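Histidine kinase (Synechocystis sp., PDB 5DFY) probably works as a phosphorelay sensor kinase that phosphorylates protein histidine, this chain being its third GAF domain, which binds a phycocyanobilin chromophore covalently. Local coordinates at residues N190-G193 against V194-Q198; E87-A90 against Q91-P95; I182-L185 against H186-N190. One frame throughout, in Å; residues are numbered along the deposited sequence.

Contact 1 of 3, residues N190-G193 against V194-Q198; sequences NQLG and VAVYQ
L192 and V196, four residues apart on helix 179-203, meet methyl to methyl, with L192 CD1 4.1 Å from V196 CG2. Two torsions bring them together. L192 directs CG opposite its backbone nitrogen (chi1 170°), which turns the isobutyl group beside its own carbonyl carbon. V196 takes the equivalent rotamer (chi1 171°), which sends CG1 away from the nitrogen and leaves CG2 beside it. CG2 is therefore also brought up to the carbonyl of the preceding turn, 3.3 Å from L192 O. That same oxygen accepts the main-chain bond from V196 N at 2.9 Å, close to straight (161°). V194 repeats the rotamer: its CG2 lies 3.6 Å from N190 O, the acceptor for V194 N at 3.1 Å. A195 CB lies 3.5 Å from L192 O. G193 brings only its backbone, accepting Y197 N at 3.0 Å on G193 O.

L192 and V196 continue into the domain core, against I54 and F55 of helix 50-66 and V156 and V158 of strand 150-158. V194 packs on Q198 of the second subunit; Y197 touches both V158 of its own chain and V194 of the second subunit. Chemically, then, V194 and V196 each set one methyl beside the carbonyl that accepts their own amide, while L192 and V196 join the helix to the core and V194 faces the partner subunit, where the apolar packing is flanked by a reciprocal amide pair, Q191 NE2 to Q198 OE1 of the other chain, made by one of two modelled Q191 conformers.

Contact 2 of 3, residues E87-A90 against Q91-P95; sequences ESVA and QMWEP
V89 sets its two methyl groups against W93 at the close of the turn and P95 just after it: CG2 is 3.9 Å from W93 CB, and CG1 is 4.1 Å from P95 CB. This split follows from chi1 of 62°, which lodges CG1 between the backbone nitrogen and the carbonyl carbon and turns CG2 opposite the nitrogen. Between V89 and P95 the chain reverses in a type I beta turn from A90 to W93. W93 N donates to A90 O at 3.2 Å; the N-H...O angle is nearly straight (170°), yet the donor stands above the carbonyl plane, 40° out of it. The indole lies back alongside A90, with CD1 3.8 Å from A90 CB, and M92 CG rests over one of its faces toward the rim.

E87, its chain extended, reaches across to P95, so that OE2 comes to 3.6 Å from P95 CA and OE1 to 3.7 Å from P95 CB. Its carboxylate is gripped by two parts of the chain: R70 of strand 70-76 makes a salt bridge to OE2, and after the turn L96 N bonds OE2 and K97 N bonds OE1. With an alanine in place of E87, R70 would probably lose its carboxylate mate and the amides of L96 and K97 their acceptors, leaving the start of the loop less firmly held. The chemistry thus pairs apolar contacts that shape the end of edge strand 82-89 with one anion that draws the loop back to strand 70-76, and those three donors would be expected to favour its ionised form.

Contact 3 of 3, residues I182-L185 against H186-N190; sequences IHLL and HQIAN
L184 and I188 touch one turn apart on helix 179-203, the long C-terminal alpha helix of the GAF domain, in a local i to i+4 contact. The helix packs with helix 50-66 against the antiparallel sheet of the fold. Regular main-chain bonding supports this reading: H186 N donates to I182 O at 3.0 Å, I188 N to L184 O at 2.9 Å and A189 N to L185 O at 2.9 Å. Q187 N to H183 O is the longest of the set, 3.2 Å, and also bends most (152°).

Between the side chains, L184 CG approaches I188 CD1 to 3.9 Å. The isoleucine reaches back this way because its CG1 branch lies beside the backbone nitrogen, opposite the carbonyl carbon (chi1 -69°). This also carries CG1 to 3.4 Å from L184 O, so the branch passes over the oxygen that binds its own amide. L185 points elsewhere on the helix, and its side chain touches L152 and V154 of strand 150-158, L166 and A168 of strand 161-170, and V62 of helix 50-66. I188 faces T58, V62 and L65 of helix 50-66. L184 and Q187, by contrast, pack on F205 of the second subunit, so this turn serves the core and the dimer at once.

Within 186-190 a side-chain bond adds to the helix surface. Q187, bent at chi2, offers OE1 to N190 ND2 at 3.0 Å, and the donor sits above the glutamine's carbonyl plane, 50° out of it.

In the fold
From the N terminus, helix 50-66 and strand 70-76 come before contact 2, which turns the chain at the end of edge strand 82-89 into the loop leading to helix 109-113. Contacts 3 and 1 follow much later, in that order, both on helix 179-203. All three are local: none closes a long loop, and none nests in or crosses another. Contacts 3 and 1 adjoin, sharing N190, with centres 12 Å apart; contact 2 lies 25 Å from contact 1 and 22 Å from contact 3, centre to centre. The helical pair joins sheet, helix 50-66 and second subunit, whereas contact 2 ties the sheet edge to its loop.

Contact 1 of 3, residues N190-G193 against V194-Q198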
loop_
_atom_site.group_PDB
_atom_site.type_symbol
_atom_site.label_atom_id
_atom_site.label_comp_id
_atom_site.label_asym_id
_atom_site.label_seq_id
_atom_site.Cartn_x
_atom_site.Cartn_y
_atom_site.Cartn_z
ATOM N N ASN A 190 4.180 0.946 -9.155
ATOM C CA ASN A 190 3.903 1.301 -7.757
ATOM C C ASN A 190 2.657 2.189 -7.665
ATOM O O ASN A 190 1.790 1.986 -6.824
ATOM C CB ASN A 190 5.064 2.055 -7.118
ATOM C CG ASN A 190 6.264 1.175 -6.793
ATOM O OD1 ASN A 190 6.178 -0.051 -6.729
ATOM N ND2 ASN A 190 7.403 1.824 -6.571
ATOM N N GLN A 191 2.570 3.166 -8.552
ATOM C CA GLN A 191 1.452 4.111 -8.556
ATOM C C GLN A 191 0.152 3.416 -8.928
ATOM O O GLN A 191 -0.904 3.691 -8.366
ATOM C CB GLN A 191 1.714 5.261 -9.529
ATOM C CG GLN A 191 0.538 6.242 -9.640
ATOM C CD GLN A 191 0.141 6.824 -8.286
ATOM O OE1 GLN A 191 -0.958 6.563 -7.749
ATOM N NE2 GLN A 191 1.048 7.601 -7.716
ATOM N N LEU A 192 0.225 2.493 -9.879
ATOM C CA LEU A 192 -0.940 1.701 -10.260
ATOM C C LEU A 192 -1.464 0.913 -9.061
ATOM O O LEU A 192 -2.667 0.851 -8.808
ATOM C CB LEU A 192 -0.607 0.748 -11.406
ATOM C CG LEU A 192 -1.674 -0.292 -11.733
ATOM C CD1 LEU A 192 -2.981 0.368 -12.182
ATOM C CD2 LEU A 192 -1.125 -1.207 -12.826
ATOM N N GLY A 193 -0.548 0.282 -8.325
ATOM C CA GLY A 193 -0.932 -0.535 -7.195
ATOM C C GLY A 193 -1.620 0.281 -6.111
ATOM O O GLY A 193 -2.599 -0.166 -5.499
ATOM N N VAL A 194 -1.098 1.480 -5.857
ATOM C CA VAL A 194 -1.730 2.390 -4.904
ATOM C C VAL A 194 -3.114 2.812 -5.398
ATOM O O VAL A 194 -4.050 2.865 -4.618
ATOM C CB VAL A 194 -0.847 3.637 -4.658
ATOM C CG1 VAL A 194 -1.646 4.767 -4.029
ATOM C CG2 VAL A 194 0.320 3.279 -3.800
ATOM N N ALA A 195 -3.263 3.096 -6.694
ATOM C CA ALA A 195 -4.576 3.460 -7.230
ATOM C C ALA A 195 -5.568 2.325 -7.067
ATOM O O ALA A 195 -6.726 2.551 -6.740
ATOM C CB ALA A 195 -4.464 3.853 -8.699
ATOM N N VAL A 196 -5.136 1.091 -7.325
ATOM C CA VAL A 196 -6.009 -0.051 -7.147
ATOM C C VAL A 196 -6.422 -0.185 -5.679
ATOM O O VAL A 196 -7.592 -0.370 -5.379
ATOM C CB VAL A 196 -5.346 -1.357 -7.660
ATOM C CG1 VAL A 196 -6.153 -2.565 -7.293
ATOM C CG2 VAL A 196 -5.181 -1.272 -9.181
ATOM N N TYR A 197 -5.472 -0.052 -4.760
ATOM C CA TYR A 197 -5.822 -0.245 -3.360
ATOM C C TYR A 197 -6.761 0.867 -2.881
ATOM O O TYR A 197 -7.715 0.590 -2.169
ATOM C CB TYR A 197 -4.562 -0.319 -2.479
ATOM C CG TYR A 197 -4.829 -0.816 -1.079
ATOM C CD1 TYR A 197 -5.665 -1.901 -0.844
ATOM C CD2 TYR A 197 -4.209 -0.247 -0.008
ATOM C CE1 TYR A 197 -5.905 -2.357 0.427
ATOM C CE2 TYR A 197 -4.436 -0.701 1.273
ATOM C CZ TYR A 197 -5.274 -1.762 1.481
ATOM O OH TYR A 197 -5.509 -2.204 2.761
ATOM N N GLN A 198 -6.477 2.105 -3.294
ATOM C CA GLN A 198 -7.332 3.241 -2.950
ATOM C C GLN A 198 -8.766 2.986 -3.428
ATOM O O GLN A 198 -9.733 3.237 -2.699
ATOM C CB GLN A 198 -6.757 4.522 -3.553
ATOM C CG GLN A 198 -7.612 5.756 -3.339
ATOM C CD GLN A 198 -7.749 6.115 -1.872
ATOM O OE1 GLN A 198 -8.723 5.730 -1.195
ATOM N NE2 GLN A 198 -6.777 6.858 -1.369
#

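Contact 2 of 3, residues E87-A90 against Q91-P95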
loop_
_atom_site.group_PDB
_atom_site.type_symbol
_atom_site.label_atom_id
_atom_site.label_comp_id
_atom_site.label_asym_id
_atom_site.label_seq_id
_atom_site.Cartn_x
_atom_site.Cartn_y
_atom_site.Cartn_z
ATOM N N GLU A 87 -5.061 -4.406 -22.017
ATOM C CA GLU A 87 -4.071 -4.287 -23.082
ATOM C C GLU A 87 -4.116 -2.889 -23.679
ATOM O O GLU A 87 -5.194 -2.359 -23.963
ATOM C CB GLU A 87 -4.340 -5.330 -24.174
ATOM C CG GLU A 87 -3.482 -5.177 -25.422
ATOM C CD GLU A 87 -3.875 -6.180 -26.492
ATOM O OE1 GLU A 87 -5.098 -6.422 -26.659
ATOM O OE2 GLU A 87 -2.965 -6.737 -27.137
ATOM N N SER A 88 -2.952 -2.286 -23.892
ATOM C CA SER A 88 -2.820 -1.120 -24.755
ATOM C C SER A 88 -1.883 -1.539 -25.880
ATOM O O SER A 88 -0.768 -1.965 -25.619
ATOM C CB SER A 88 -2.261 0.091 -23.999
ATOM O OG SER A 88 -2.094 1.227 -24.822
ATOM N N VAL A 89 -2.337 -1.434 -27.125
ATOM C CA VAL A 89 -1.539 -1.885 -28.246
ATOM C C VAL A 89 -1.678 -0.935 -29.433
ATOM O O VAL A 89 -2.765 -0.388 -29.685
ATOM C CB VAL A 89 -1.939 -3.322 -28.642
ATOM C CG1 VAL A 89 -3.399 -3.414 -29.097
ATOM C CG2 VAL A 89 -1.017 -3.891 -29.716
ATOM N N ALA A 90 -0.568 -0.718 -30.144
ATOM C CA ALA A 90 -0.600 0.110 -31.353
ATOM C C ALA A 90 -1.392 -0.617 -32.441
ATOM O O ALA A 90 -1.399 -1.848 -32.501
ATOM C CB ALA A 90 0.805 0.423 -31.832
ATOM N N GLN A 91 -2.052 0.148 -33.297
ATOM C CA GLN A 91 -2.998 -0.418 -34.257
ATOM C C GLN A 91 -2.371 -1.403 -35.257
ATOM O O GLN A 91 -3.086 -2.260 -35.816
ATOM C CB GLN A 91 -3.701 0.687 -35.036
ATOM C CG GLN A 91 -2.818 1.415 -35.990
ATOM C CD GLN A 91 -3.566 2.550 -36.674
ATOM O OE1 GLN A 91 -4.578 2.328 -37.335
ATOM N NE2 GLN A 91 -3.079 3.762 -36.494
ATOM N N MET A 92 -1.067 -1.291 -35.493
ATOM C CA MET A 92 -0.424 -2.129 -36.507
ATOM C C MET A 92 -0.230 -3.587 -36.092
ATOM O O MET A 92 0.137 -4.429 -36.923
ATOM C CB MET A 92 0.944 -1.551 -36.924
ATOM C CG MET A 92 1.979 -1.559 -35.836
ATOM S SD MET A 92 3.564 -0.808 -36.283
ATOM C CE MET A 92 4.263 -2.079 -37.339
ATOM N N TRP A 93 -0.466 -3.904 -34.814
ATOM C CA TRP A 93 -0.291 -5.258 -34.303
ATOM C C TRP A 93 -1.605 -5.939 -34.017
ATOM O O TRP A 93 -2.558 -5.297 -33.568
ATOM C CB TRP A 93 0.529 -5.243 -33.006
ATOM C CG TRP A 93 1.737 -4.396 -33.077
ATOM C CD1 TRP A 93 1.879 -3.157 -32.531
ATOM C CD2 TRP A 93 2.967 -4.674 -33.764
ATOM N NE1 TRP A 93 3.119 -2.649 -32.819
ATOM C CE2 TRP A 93 3.815 -3.567 -33.559
ATOM C CE3 TRP A 93 3.447 -5.760 -34.519
ATOM C CZ2 TRP A 93 5.094 -3.508 -34.083
ATOM C CZ3 TRP A 93 4.720 -5.695 -35.031
ATOM C CH2 TRP A 93 5.524 -4.571 -34.825
ATOM N N GLU A 94 -1.651 -7.246 -34.232
ATOM C CA GLU A 94 -2.823 -8.025 -33.832
ATOM C C GLU A 94 -2.999 -7.911 -32.314
ATOM O O GLU A 94 -2.055 -8.145 -31.567
ATOM C CB GLU A 94 -2.676 -9.488 -34.261
ATOM C CG GLU A 94 -3.841 -10.347 -33.758
ATOM C CD GLU A 94 -3.944 -11.750 -34.372
ATOM O OE1 GLU A 94 -3.303 -12.026 -35.393
ATOM O OE2 GLU A 94 -4.676 -12.569 -33.789
ATOM N N PRO A 95 -4.205 -7.545 -31.863
ATOM C CA PRO A 95 -4.400 -7.438 -30.409
ATOM C C PRO A 95 -4.559 -8.796 -29.772
ATOM O O PRO A 95 -4.967 -9.750 -30.455
ATOM C CB PRO A 95 -5.684 -6.627 -30.286
ATOM C CG PRO A 95 -6.458 -6.988 -31.531
ATOM C CD PRO A 95 -5.412 -7.180 -32.610
#

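Contact 3 of 3, residues I182-L185 against H186-N190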
loop_
_atom_site.group_PDB
_atom_site.type_symbol
_atom_site.label_atom_id
_atom_site.label_comp_id
_atom_site.label_asym_id
_atom_site.label_seq_id
_atom_site.Cartn_x
_atom_site.Cartn_y
_atom_site.Cartn_z
ATOM N N ILE A 182 13.592 1.173 -16.891
ATOM C CA ILE A 182 13.274 0.176 -15.874
ATOM C C ILE A 182 12.812 0.887 -14.610
ATOM O O ILE A 182 11.800 0.513 -13.998
ATOM C CB ILE A 182 14.484 -0.735 -15.577
ATOM C CG1 ILE A 182 14.894 -1.497 -16.837
ATOM C CG2 ILE A 182 14.140 -1.699 -14.470
ATOM C CD1 ILE A 182 16.210 -2.276 -16.659
ATOM N N HIS A 183 13.553 1.917 -14.214
ATOM C CA HIS A 183 13.212 2.633 -12.981
ATOM C C HIS A 183 11.860 3.321 -13.095
ATOM O O HIS A 183 11.089 3.366 -12.135
ATOM C CB HIS A 183 14.277 3.669 -12.653
ATOM C CG HIS A 183 15.644 3.084 -12.552
ATOM N ND1 HIS A 183 16.793 3.808 -12.818
ATOM C CD2 HIS A 183 16.045 1.838 -12.241
ATOM C CE1 HIS A 183 17.840 3.021 -12.661
ATOM N NE2 HIS A 183 17.415 1.819 -12.317
ATOM N N LEU A 184 11.579 3.870 -14.274
ATOM C CA LEU A 184 10.325 4.564 -14.508
ATOM C C LEU A 184 9.146 3.592 -14.454
ATOM O O LEU A 184 8.149 3.848 -13.791
ATOM C CB LEU A 184 10.355 5.281 -15.865
ATOM C CG LEU A 184 9.016 5.888 -16.287
ATOM C CD1 LEU A 184 8.556 6.994 -15.346
ATOM C CD2 LEU A 184 9.159 6.403 -17.699
ATOM N N LEU A 185 9.253 2.469 -15.151
ATOM C CA LEU A 185 8.130 1.534 -15.183
ATOM C C LEU A 185 7.872 0.971 -13.788
ATOM O O LEU A 185 6.726 0.763 -13.386
ATOM C CB LEU A 185 8.368 0.412 -16.191
ATOM C CG LEU A 185 7.128 -0.440 -16.460
ATOM C CD1 LEU A 185 6.000 0.393 -17.010
ATOM C CD2 LEU A 185 7.472 -1.549 -17.425
ATOM N N HIS A 186 8.948 0.750 -13.040
ATOM C CA HIS A 186 8.840 0.286 -11.658
ATOM C C HIS A 186 7.957 1.245 -10.840
ATOM O O HIS A 186 7.078 0.805 -10.097
ATOM C CB HIS A 186 10.236 0.170 -11.021
ATOM C CG HIS A 186 10.221 -0.431 -9.648
ATOM N ND1 HIS A 186 10.568 -1.735 -9.400
ATOM C CD2 HIS A 186 9.896 0.113 -8.452
ATOM C CE1 HIS A 186 10.422 -1.990 -8.103
ATOM N NE2 HIS A 186 10.034 -0.885 -7.508
ATOM N N GLN A 187 8.165 2.549 -11.005
ATOM C CA GLN A 187 7.353 3.520 -10.271
ATOM C C GLN A 187 5.923 3.646 -10.817
ATOM O O GLN A 187 4.985 3.850 -10.047
ATOM C CB GLN A 187 8.016 4.894 -10.263
ATOM C CG GLN A 187 9.319 4.948 -9.459
ATOM C CD GLN A 187 9.164 4.382 -8.063
ATOM O OE1 GLN A 187 8.143 4.583 -7.394
ATOM N NE2 GLN A 187 10.163 3.628 -7.626
ATOM N N ILE A 188 5.756 3.564 -12.134
ATOM C CA ILE A 188 4.407 3.583 -12.695
ATOM C C ILE A 188 3.601 2.418 -12.115
ATOM O O ILE A 188 2.412 2.552 -11.776
ATOM C CB ILE A 188 4.442 3.520 -14.248
ATOM C CG1 ILE A 188 5.009 4.825 -14.779
ATOM C CG2 ILE A 188 3.039 3.277 -14.826
ATOM C CD1 ILE A 188 5.256 4.840 -16.247
ATOM N N ALA A 189 4.241 1.265 -11.968
ATOM C CA ALA A 189 3.553 0.126 -11.382
ATOM C C ALA A 189 3.247 0.349 -9.890
ATOM O O ALA A 189 2.176 0.002 -9.430
ATOM C CB ALA A 189 4.369 -1.163 -11.572
ATOM N N ASN A 190 4.180 0.946 -9.155
ATOM C CA ASN A 190 3.903 1.301 -7.757
ATOM C C ASN A 190 2.657 2.189 -7.665
ATOM O O ASN A 190 1.790 1.986 -6.824
ATOM C CB ASN A 190 5.064 2.055 -7.118
ATOM C CG ASN A 190 6.264 1.175 -6.793
ATOM O OD1 ASN A 190 6.178 -0.051 -6.729
ATOM N ND2 ASN A 190 7.403 1.824 -6.571
#